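PDB 3RD5: Mypaa.01249.c from Mycobacterium paratuberculosis, which probably acts as an oxidoreductase of the short-chain dehydrogenase/reductase family, although its substrate and reaction are not established. Local coordinates for residues Arg34-Arg39 against Gln234-Ala239. Sequence-based numbering, arbitrary orientation. Where two conformers were deposited one is given.
Sequences RELARR and QTLYAA
E35 meets L236 through its aliphatic stem, while its carboxylate, the flat group, turns from segment 234-239 towards the guanidinium edge of R34 and, in the modelled conformer, that of R38. R34 NH2 gives E35 OE2 an almost straight bond (2.9 Å, 178°) on the anti side, tilted somewhat out of the carboxylate plane; the acceptor lies in the R34 guanidinium plane. In this conformer, one of two deposited, R38 NE and NH2 send two bent bonds, near 138°, converging on E35 OE1, and R39 CG sits over one guanidinium face, nearer its border than its centre. The bend at E35 chi2 (-71°) swings the acid off L236 while leaving E35 CB 3.7 Å and CG 3.8 Å from L236 CD1. The other methyl, L236 CD2, lies 3.6 Å from L36 CG and 3.8 Å from L36 CD2, as the two leucine side chains run antiparallel alongside each other. L236 thus bridges consecutive residues of helix 27-38. I91, on central strand 87-92, touches L36, T235 and A239, which places both helices on one face of the Rossmann-fold sheet. With no hydrogen bond between the two segments, their direct cohesion is apolar; E35 charge is paired within its own segment, and D229, a second partner of R34, extends the ionic network to helix 226-240.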
loop_
_atom_site.group_PDB
_atom_site.type_symbol
_atom_site.label_atom_id
_atom_site.label_comp_id
_atom_site.label_asym_id
_atom_site.label_seq_id
_atom_site.Cartn_x
_atom_site.Cartn_y
_atom_site.Cartn_z
ATOM N N ARG A 34 -13.700 -1.592 7.279
ATOM C CA ARG A 34 -14.787 -1.612 8.277
ATOM C C ARG A 34 -14.722 -0.361 9.153
ATOM O O ARG A 34 -15.755 0.293 9.414
ATOM C CB ARG A 34 -14.716 -2.901 9.122
ATOM C CG ARG A 34 -15.816 -3.063 10.135
ATOM C CD ARG A 34 -15.488 -4.209 11.100
ATOM N NE ARG A 34 -14.473 -3.795 12.095
ATOM C CZ ARG A 34 -13.687 -4.623 12.789
ATOM N NH1 ARG A 34 -13.721 -5.950 12.609
ATOM N NH2 ARG A 34 -12.874 -4.111 13.689
ATOM N N GLU A 35 -13.535 -0.030 9.677
ATOM C CA GLU A 35 -13.419 1.078 10.618
ATOM C C GLU A 35 -13.620 2.420 9.921
ATOM O O GLU A 35 -14.255 3.323 10.474
ATOM C CB GLU A 35 -12.074 1.048 11.338
ATOM C CG GLU A 35 -11.861 -0.171 12.227
ATOM C CD GLU A 35 -12.703 -0.183 13.500
ATOM O OE1 GLU A 35 -13.246 0.842 13.904
ATOM O OE2 GLU A 35 -12.743 -1.251 14.165
ATOM N N LEU A 36 -13.098 2.579 8.710
ATOM C CA LEU A 36 -13.347 3.831 8.003
ATOM C C LEU A 36 -14.829 4.011 7.620
ATOM O O LEU A 36 -15.406 5.115 7.737
ATOM C CB LEU A 36 -12.461 3.924 6.751
ATOM C CG LEU A 36 -10.989 4.027 7.081
ATOM C CD1 LEU A 36 -10.140 3.796 5.822
ATOM C CD2 LEU A 36 -10.684 5.412 7.718
ATOM N N ALA A 37 -15.483 2.935 7.183
ATOM C CA ALA A 37 -16.898 3.007 6.864
ATOM C C ALA A 37 -17.740 3.344 8.116
ATOM O O ALA A 37 -18.731 4.064 8.021
ATOM C CB ALA A 37 -17.384 1.669 6.212
ATOM N N ARG A 38 -17.368 2.792 9.268
ATOM C CA ARG A 38 -18.080 3.090 10.536
ATOM C C ARG A 38 -18.015 4.592 10.871
ATOM O O ARG A 38 -18.902 5.106 11.562
ATOM C CB ARG A 38 -17.484 2.246 11.689
ATOM C CG ARG A 38 -18.028 2.495 13.087
ATOM C CD ARG A 38 -17.232 1.803 14.247
ATOM N NE ARG A 38 -15.764 2.092 14.285
ATOM C CZ ARG A 38 -15.203 3.136 14.918
ATOM N NH1 ARG A 38 -15.969 4.023 15.563
ATOM N NH2 ARG A 38 -13.872 3.317 14.864
ATOM N N ARG A 39 -16.960 5.264 10.387
ATOM C CA ARG A 39 -16.760 6.705 10.595
ATOM C C ARG A 39 -17.284 7.555 9.435
ATOM O O ARG A 39 -17.010 8.758 9.379
ATOM C CB ARG A 39 -15.305 7.006 10.915
ATOM C CG ARG A 39 -14.805 6.320 12.227
ATOM C CD ARG A 39 -15.558 6.672 13.416
ATOM N NE ARG A 39 -15.264 8.027 13.843
ATOM C CZ ARG A 39 -16.111 8.873 14.415
ATOM N NH1 ARG A 39 -17.396 8.551 14.652
ATOM N NH2 ARG A 39 -15.667 10.070 14.760
ATOM N N GLN A 234 -2.494 0.487 12.536
ATOM C CA GLN A 234 -1.324 1.222 12.068
ATOM C C GLN A 234 -1.686 2.003 10.800
ATOM O O GLN A 234 -1.379 3.206 10.664
ATOM C CB GLN A 234 -0.151 0.268 11.849
ATOM C CG GLN A 234 0.080 -0.820 12.912
ATOM C CD GLN A 234 0.144 -0.333 14.332
ATOM O OE1 GLN A 234 0.709 0.749 14.601
ATOM N NE2 GLN A 234 -0.408 -1.150 15.276
ATOM N N THR A 235 -2.315 1.321 9.853
ATOM C CA THR A 235 -2.782 1.960 8.624
ATOM C C THR A 235 -3.783 3.085 8.907
ATOM O O THR A 235 -3.720 4.149 8.301
ATOM C CB THR A 235 -3.426 0.947 7.697
ATOM O OG1 THR A 235 -2.515 -0.121 7.430
ATOM C CG2 THR A 235 -3.845 1.579 6.376
ATOM N N LEU A 236 -4.700 2.824 9.834
ATOM C CA LEU A 236 -5.754 3.790 10.162
ATOM C C LEU A 236 -5.192 5.090 10.752
ATOM O O LEU A 236 -5.690 6.175 10.493
ATOM C CB LEU A 236 -6.787 3.124 11.089
ATOM C CG LEU A 236 -7.669 2.045 10.435
ATOM C CD1 LEU A 236 -8.413 1.181 11.495
ATOM C CD2 LEU A 236 -8.648 2.672 9.423
ATOM N N TYR A 237 -4.121 4.963 11.547
ATOM C CA TYR A 237 -3.410 6.126 12.062
ATOM C C TYR A 237 -2.765 6.921 10.906
ATOM O O TYR A 237 -2.958 8.133 10.779
ATOM C CB TYR A 237 -2.364 5.663 13.077
ATOM C CG TYR A 237 -1.588 6.739 13.804
ATOM C CD1 TYR A 237 -0.487 7.323 13.217
ATOM C CD2 TYR A 237 -1.888 7.072 15.099
ATOM C CE1 TYR A 237 0.324 8.228 13.915
ATOM C CE2 TYR A 237 -1.083 7.974 15.795
ATOM C CZ TYR A 237 0.006 8.523 15.185
ATOM O OH TYR A 237 0.802 9.419 15.903
ATOM N N ALA A 238 -2.070 6.234 10.004
ATOM C CA ALA A 238 -1.478 6.895 8.836
ATOM C C ALA A 238 -2.526 7.549 7.925
ATOM O O ALA A 238 -2.288 8.612 7.367
ATOM C CB ALA A 238 -0.625 5.908 8.026
ATOM N N ALA A 239 -3.705 6.942 7.830
ATOM C CA ALA A 239 -4.776 7.477 6.967
ATOM C C ALA A 239 -5.478 8.675 7.527
ATOM O O ALA A 239 -6.123 9.392 6.760
ATOM C CB ALA A 239 -5.808 6.388 6.684
#